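Local coordinates for protein prophenoloxidase b (Marsupenaeus japonicus, PDB 3WKY) that is the hemolymph zymogen of a type 3 copper phenoloxidase, which after activation probably hydroxylates monophenols and oxidises o-diphenols at a dicopper-oxygen centre, at residues 19-22 with 23-26; 83-86 with 87-91; 330-333 with 334-338. All coordinates share one frame; numbering follows the deposited sequence. Where two conformers were deposited one is given.

Contact 1: 19-22 with 23-26; sequences YEST and STLA
Ser-21 reaches forward over the first turn of helix 22-29 and takes the backbone N-H of Thr-24 on its hydroxyl, Ser-21 OG to Thr-24 N 3.0 Å with an N-H...O angle of 159°. The hydroxyl is swung between the backbone N and carbonyl carbon of its own residue (chi1 69°), which aims OG at the N-H of Thr-24. The Thr-24 hydroxyl stands beside it, OG1 3.0 Å from Ser-21 OG. This is the tight part of the contact. The CB of Thr-24 sits 3.5 Å from the same Ser-21 OG, and the backbone closes the turn beneath, Leu-25 N bonding to Ser-21 O, and Ala-26 N more closely to Thr-22 O at 2.8 Å. The CB of Ala-26 also lies against that Thr-22 carbonyl oxygen. Ser-21 is thus the N-cap of helix 22-29, and a side-chain hydroxyl answering the amide three residues on is the classic N-cap bond. Behind the cap, the backbone N of Thr-22 is held by the carboxylate of Asp-105, while the Thr-22 side chain packs on Lys-104; both Thr-22 and Leu-25 are buried. The other side is looser and wetter. Glu-20 meets Thr-24 through aliphatic carbon alone, CB to CB 4.0 Å, and its chain then folds at chi2 so that the carboxylate turns back toward a water instead of touching the helix. The nearby helix N-terminus would probably favour its negative charge. That water is gripped three ways: it donates to Glu-20 OE1 at 2.6 Å, accepts from the backbone N of Ser-21 at 2.9 Å, and hydrogen-bonds Thr-24 OG1 at 2.7 Å.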
loop_
_atom_site.group_PDB
_atom_site.type_symbol
_atom_site.label_atom_id
_atom_site.label_comp_id
_atom_site.label_asym_id
_atom_site.label_seq_id
_atom_site.Cartn_x
_atom_site.Cartn_y
_atom_site.Cartn_z
ATOM N N TYR A 19 -4.331 -27.072 41.392
ATOM C CA TYR A 19 -3.019 -26.425 41.444
ATOM C C TYR A 19 -2.257 -26.766 42.723
ATOM O O TYR A 19 -1.130 -26.307 42.916
ATOM C CB TYR A 19 -3.153 -24.911 41.336
ATOM C CG TYR A 19 -3.757 -24.428 40.035
ATOM C CD1 TYR A 19 -2.991 -24.350 38.877
ATOM C CD2 TYR A 19 -5.088 -24.037 39.972
ATOM C CE1 TYR A 19 -3.543 -23.900 37.686
ATOM C CE2 TYR A 19 -5.645 -23.582 38.792
ATOM C CZ TYR A 19 -4.867 -23.514 37.653
ATOM O OH TYR A 19 -5.428 -23.057 36.480
ATOM N N GLU A 20 -2.871 -27.550 43.603
ATOM C CA GLU A 20 -2.208 -27.921 44.852
ATOM C C GLU A 20 -1.615 -29.315 44.739
ATOM O O GLU A 20 -1.974 -30.075 43.843
ATOM C CB GLU A 20 -3.173 -27.830 46.036
ATOM C CG GLU A 20 -3.830 -26.460 46.220
ATOM C CD GLU A 20 -2.840 -25.357 46.568
ATOM O OE1 GLU A 20 -1.731 -25.673 47.045
ATOM O OE2 GLU A 20 -3.172 -24.168 46.371
ATOM N N SER A 21 -0.685 -29.643 45.631
ATOM C CA SER A 21 -0.085 -30.972 45.635
ATOM C C SER A 21 -1.120 -32.018 46.020
ATOM O O SER A 21 -2.156 -31.698 46.605
ATOM C CB SER A 21 1.072 -31.039 46.633
ATOM O OG SER A 21 0.579 -30.962 47.959
ATOM N N THR A 22 -0.834 -33.270 45.680
ATOM C CA THR A 22 -1.685 -34.381 46.089
ATOM C C THR A 22 -1.735 -34.462 47.620
ATOM O O THR A 22 -2.776 -34.774 48.203
ATOM C CB THR A 22 -1.176 -35.709 45.510
ATOM O OG1 THR A 22 -0.983 -35.570 44.095
ATOM C CG2 THR A 22 -2.175 -36.834 45.776
ATOM N N SER A 23 -0.611 -34.161 48.266
ATOM C CA SER A 23 -0.552 -34.162 49.727
ATOM C C SER A 23 -1.523 -33.159 50.349
ATOM O O SER A 23 -2.216 -33.478 51.315
ATOM C CB SER A 23 0.873 -33.890 50.214
ATOM O OG SER A 23 1.740 -34.954 49.880
ATOM N N THR A 24 -1.574 -31.951 49.792
ATOM C CA THR A 24 -2.476 -30.913 50.287
ATOM C C THR A 24 -3.934 -31.334 50.117
ATOM O O THR A 24 -4.773 -31.109 50.995
ATOM C CB THR A 24 -2.256 -29.575 49.545
ATOM O OG1 THR A 24 -0.931 -29.092 49.798
ATOM C CG2 THR A 24 -3.262 -28.530 50.002
ATOM N N LEU A 25 -4.236 -31.943 48.979
ATOM C CA LEU A 25 -5.598 -32.383 48.707
ATOM C C LEU A 25 -5.968 -33.530 49.643
ATOM O O LEU A 25 -7.056 -33.548 50.224
ATOM C CB LEU A 25 -5.737 -32.822 47.245
ATOM C CG LEU A 25 -7.101 -33.384 46.832
ATOM C CD1 LEU A 25 -8.167 -32.303 46.834
ATOM C CD2 LEU A 25 -7.017 -34.067 45.467
ATOM N N ALA A 26 -5.050 -34.479 49.790
ATOM C CA ALA A 26 -5.287 -35.661 50.613
ATOM C C ALA A 26 -5.475 -35.292 52.079
ATOM O O ALA A 26 -6.347 -35.835 52.758
ATOM C CB ALA A 26 -4.154 -36.641 50.456
HETATM O O HOH W 1 -0.176 -27.605 47.661
#

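Contact 2: 83-86 with 87-91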
loop_
_atom_site.group_PDB
_atom_site.type_symbol
_atom_site.label_atom_id
_atom_site.label_comp_id
_atom_site.label_asym_id
_atom_site.label_seq_id
_atom_site.Cartn_x
_atom_site.Cartn_y
_atom_site.Cartn_z
ATOM N N LEU A 83 -2.695 -40.264 28.710
ATOM C CA LEU A 83 -3.066 -40.351 30.127
ATOM C C LEU A 83 -4.450 -40.965 30.322
ATOM O O LEU A 83 -4.637 -41.848 31.163
ATOM C CB LEU A 83 -3.024 -38.979 30.797
ATOM C CG LEU A 83 -3.367 -38.943 32.288
ATOM C CD1 LEU A 83 -2.477 -39.903 33.081
ATOM C CD2 LEU A 83 -3.265 -37.527 32.850
ATOM N N SER A 84 -5.428 -40.492 29.555
ATOM C CA SER A 84 -6.781 -41.017 29.684
ATOM C C SER A 84 -6.816 -42.508 29.357
ATOM O O SER A 84 -7.632 -43.243 29.911
ATOM C CB SER A 84 -7.762 -40.243 28.794
ATOM O OG SER A 84 -7.405 -40.366 27.434
ATOM N N LYS A 85 -5.936 -42.949 28.462
ATOM C CA LYS A 85 -5.883 -44.357 28.074
ATOM C C LYS A 85 -5.670 -45.246 29.298
ATOM O O LYS A 85 -6.328 -46.276 29.455
ATOM C CB LYS A 85 -4.774 -44.599 27.047
ATOM C CG LYS A 85 -4.518 -46.081 26.741
ATOM C CD LYS A 85 -3.317 -46.273 25.831
ATOM C CE LYS A 85 -2.909 -47.740 25.744
ATOM N NZ LYS A 85 -3.963 -48.581 25.120
ATOM N N VAL A 86 -4.761 -44.829 30.173
ATOM C CA VAL A 86 -4.485 -45.568 31.397
ATOM C C VAL A 86 -5.681 -45.531 32.345
ATOM O O VAL A 86 -6.039 -46.556 32.926
ATOM C CB VAL A 86 -3.211 -45.041 32.103
ATOM C CG1 VAL A 86 -2.947 -45.815 33.387
ATOM C CG2 VAL A 86 -2.019 -45.135 31.168
ATOM N N PHE A 87 -6.304 -44.359 32.484
ATOM C CA PHE A 87 -7.489 -44.204 33.326
ATOM C C PHE A 87 -8.628 -45.094 32.819
ATOM O O PHE A 87 -9.297 -45.780 33.591
ATOM C CB PHE A 87 -7.993 -42.755 33.306
ATOM C CG PHE A 87 -7.104 -41.767 34.025
ATOM C CD1 PHE A 87 -6.057 -42.185 34.835
ATOM C CD2 PHE A 87 -7.346 -40.402 33.904
ATOM C CE1 PHE A 87 -5.252 -41.254 35.498
ATOM C CE2 PHE A 87 -6.554 -39.468 34.561
ATOM C CZ PHE A 87 -5.506 -39.895 35.362
ATOM N N ILE A 88 -8.845 -45.053 31.509
ATOM C CA ILE A 88 -9.957 -45.748 30.875
ATOM C C ILE A 88 -9.781 -47.263 30.967
ATOM O O ILE A 88 -10.755 -48.000 31.162
ATOM C CB ILE A 88 -10.082 -45.310 29.400
ATOM C CG1 ILE A 88 -10.630 -43.880 29.330
ATOM C CG2 ILE A 88 -10.967 -46.262 28.610
ATOM C CD1 ILE A 88 -10.288 -43.150 28.027
ATOM N N GLU A 89 -8.539 -47.718 30.844
ATOM C CA GLU A 89 -8.252 -49.152 30.814
ATOM C C GLU A 89 -8.028 -49.761 32.205
ATOM O O GLU A 89 -7.782 -50.958 32.325
ATOM C CB GLU A 89 -7.066 -49.443 29.889
ATOM C CG GLU A 89 -7.350 -49.171 28.413
ATOM C CD GLU A 89 -6.148 -49.438 27.518
ATOM O OE1 GLU A 89 -5.052 -49.720 28.050
ATOM O OE2 GLU A 89 -6.296 -49.360 26.279
ATOM N N ALA A 90 -8.116 -48.942 33.249
ATOM C CA ALA A 90 -7.988 -49.435 34.622
ATOM C C ALA A 90 -9.029 -50.519 34.906
ATOM O O ALA A 90 -10.198 -50.375 34.533
ATOM C CB ALA A 90 -8.134 -48.297 35.611
ATOM N N LYS A 91 -8.610 -51.587 35.584
ATOM C CA LYS A 91 -9.508 -52.716 35.789
ATOM C C LYS A 91 -10.706 -52.394 36.681
ATOM O O LYS A 91 -11.731 -53.074 36.598
ATOM C CB LYS A 91 -8.752 -53.943 36.295
ATOM C CG LYS A 91 -8.024 -53.745 37.605
ATOM C CD LYS A 91 -7.140 -54.949 37.881
ATOM C CE LYS A 91 -6.890 -55.136 39.364
ATOM N NZ LYS A 91 -6.079 -56.360 39.609
#
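Leu-83 holds CG anti to its backbone N (chi1 -179°), while Phe-87, one turn later, turns its ring back beside its own N (chi1 -71°), and the two side chains meet on one flank of helix 74-89. The isobutyl group lies over the ring: Leu-83 CG stands 4.2 Å from the centroid of the Phe-87 ring in a CH-pi contact, and Leu-83 CD1 touches Phe-87 CZ at 3.8 Å. Nearer the backbone, Leu-83 O sits above a ring face toward the rim. On the next position round, the CD1 methyl of Ile-88 rests on Ser-84 CB at 3.9 Å, while Ser-84 OG turns back to the carbonyl oxygens of Val-80 and Lys-81. These are i to i+4 pairs of an amphipathic helix in the all-alpha hemocyanin domain: Leu-83 and Phe-87 pack on Ala-115 and Thr-119 of helix 109-122, and Phe-87 also on Leu-96 and Val-99 of helix 93-103. The exposed flank carries a salt bridge of the same spacing. Lys-85 runs extended as far as CE, then bends at its end, bringing NZ to 2.7 Å from OE2 of Glu-89. The ammonium meets that oxygen on its syn side, 28° out of the carboxylate plane. Beneath the pair, Glu-89 N bonds to Lys-85 O, and Glu-89 CG lies 3.2 Å from this same carbonyl oxygen.

Contact 3: 330-333 with 334-338; sequences GEDY and GINLV
Asp-332 and Asn-336 face each other across the start of helix 334-343, the amide nitrogen of Asn-336 bridging both carboxylate oxygens. Asn-336 ND2 donates to Asp-332 OD1 at 3.1 Å, meeting the syn lone pair of that oxygen, and more weakly to Asp-332 OD2 at 3.2 Å. The amide and carboxylate planes are 52° apart, so the groups are not coplanar. Asp-332 OD1 also takes a weak bond from the backbone N of Tyr-333, and Leu-337 CD2 lies 3.6 Å from Asp-332 OD2. Asn-336 has CG anti to its backbone N (chi1 -171°), which carries the amide back toward the preceding loop; its far end is fixed by Asn-336 OD1 accepting from the backbone N of Glu-220. Farther out, the Tyr-333 hydroxyl bonds to the carbonyl oxygen of Pro-629, its ring meets Arg-217 in a cation-pi contact, and Tyr-333 packs on Leu-683 of the second subunit. Tyr-333 is the N-cap residue, and its carbonyl oxygen receives Leu-337 N at 3.0 Å, the i to i+4 bond of a helix's first turn, here within the copper-containing hemocyanin domain.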
loop_
_atom_site.group_PDB
_atom_site.type_symbol
_atom_site.label_atom_id
_atom_site.label_comp_id
_atom_site.label_asym_id
_atom_site.label_seq_id
_atom_site.Cartn_x
_atom_site.Cartn_y
_atom_site.Cartn_z
ATOM N N GLY A 330 -24.013 -48.395 4.311
ATOM C CA GLY A 330 -22.608 -48.672 4.566
ATOM C C GLY A 330 -21.616 -47.626 4.053
ATOM O O GLY A 330 -20.414 -47.760 4.267
ATOM N N GLU A 331 -22.104 -46.600 3.363
ATOM C CA GLU A 331 -21.225 -45.530 2.866
ATOM C C GLU A 331 -21.194 -44.379 3.867
ATOM O O GLU A 331 -22.191 -44.106 4.531
ATOM C CB GLU A 331 -21.717 -45.035 1.501
ATOM C CG GLU A 331 -20.824 -43.985 0.843
ATOM C CD GLU A 331 -21.322 -43.565 -0.533
ATOM O OE1 GLU A 331 -22.521 -43.767 -0.832
ATOM O OE2 GLU A 331 -20.514 -43.035 -1.323
ATOM N N ASP A 332 -20.056 -43.699 3.994
ATOM C CA ASP A 332 -19.991 -42.562 4.909
ATOM C C ASP A 332 -20.767 -41.376 4.326
ATOM O O ASP A 332 -20.982 -41.302 3.109
ATOM C CB ASP A 332 -18.531 -42.159 5.129
ATOM C CG ASP A 332 -18.312 -41.497 6.476
ATOM O OD1 ASP A 332 -19.310 -41.092 7.124
ATOM O OD2 ASP A 332 -17.140 -41.386 6.883
ATOM N N TYR A 333 -21.190 -40.453 5.187
ATOM C CA TYR A 333 -21.832 -39.224 4.737
ATOM C C TYR A 333 -20.761 -38.230 4.294
ATOM O O TYR A 333 -19.733 -38.085 4.965
ATOM C CB TYR A 333 -22.616 -38.579 5.883
ATOM C CG TYR A 333 -23.797 -39.389 6.381
ATOM C CD1 TYR A 333 -23.604 -40.533 7.158
ATOM C CD2 TYR A 333 -25.093 -39.002 6.093
ATOM C CE1 TYR A 333 -24.678 -41.277 7.618
ATOM C CE2 TYR A 333 -26.179 -39.741 6.552
ATOM C CZ TYR A 333 -25.956 -40.875 7.315
ATOM O OH TYR A 333 -27.033 -41.611 7.778
ATOM N N GLY A 334 -21.004 -37.534 3.187
ATOM C CA GLY A 334 -20.042 -36.558 2.697
ATOM C C GLY A 334 -19.749 -35.469 3.718
ATOM O O GLY A 334 -18.589 -35.076 3.885
ATOM N N ILE A 335 -20.784 -34.969 4.386
ATOM C CA ILE A 335 -20.589 -33.954 5.429
ATOM C C ILE A 335 -19.650 -34.464 6.530
ATOM O O ILE A 335 -18.820 -33.702 7.062
ATOM C CB ILE A 335 -21.941 -33.465 6.018
ATOM C CG1 ILE A 335 -21.724 -32.441 7.145
ATOM C CG2 ILE A 335 -22.786 -34.647 6.537
ATOM C CD1 ILE A 335 -21.005 -31.146 6.671
ATOM N N ASN A 336 -19.742 -35.757 6.855
ATOM C CA ASN A 336 -18.855 -36.339 7.858
ATOM C C ASN A 336 -17.410 -36.406 7.373
ATOM O O ASN A 336 -16.482 -36.079 8.114
ATOM C CB ASN A 336 -19.310 -37.741 8.269
ATOM C CG ASN A 336 -18.531 -38.267 9.456
ATOM O OD1 ASN A 336 -18.438 -37.605 10.496
ATOM N ND2 ASN A 336 -17.944 -39.445 9.305
ATOM N N LEU A 337 -17.225 -36.841 6.126
ATOM C CA LEU A 337 -15.891 -36.923 5.531
ATOM C C LEU A 337 -15.218 -35.554 5.464
ATOM O O LEU A 337 -14.006 -35.437 5.712
ATOM C CB LEU A 337 -15.981 -37.520 4.119
ATOM C CG LEU A 337 -16.252 -39.030 4.100
ATOM C CD1 LEU A 337 -16.745 -39.463 2.722
ATOM C CD2 LEU A 337 -14.995 -39.803 4.483
ATOM N N VAL A 338 -15.994 -34.530 5.107
ATOM C CA VAL A 338 -15.461 -33.153 5.041
ATOM C C VAL A 338 -15.108 -32.686 6.447
ATOM O O VAL A 338 -14.039 -32.101 6.664
ATOM C CB VAL A 338 -16.484 -32.190 4.372
ATOM C CG1 VAL A 338 -16.027 -30.726 4.488
ATOM C CG2 VAL A 338 -16.674 -32.561 2.910
#

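Along the chain the three contacts come in series, each a local one within a continuous run of residues. Contacts 1 and 3 sit at helix starts, of 22-29 and 334-343, whereas contact 2 lies near the C-terminal end of helix 74-89. Contacts 1 and 2 are on the same side of the chain's centre, their centres about 22 Å apart and nearest atoms about 11 Å apart. Contact 3 is more remote, its centre about 30 Å from that of contact 2 and about 46 Å from that of contact 1. Contact 2 lies in the all-alpha hemocyanin domain and contact 3 in the copper-containing domain, so they belong to different parts of the hemocyanin-type fold and do not touch.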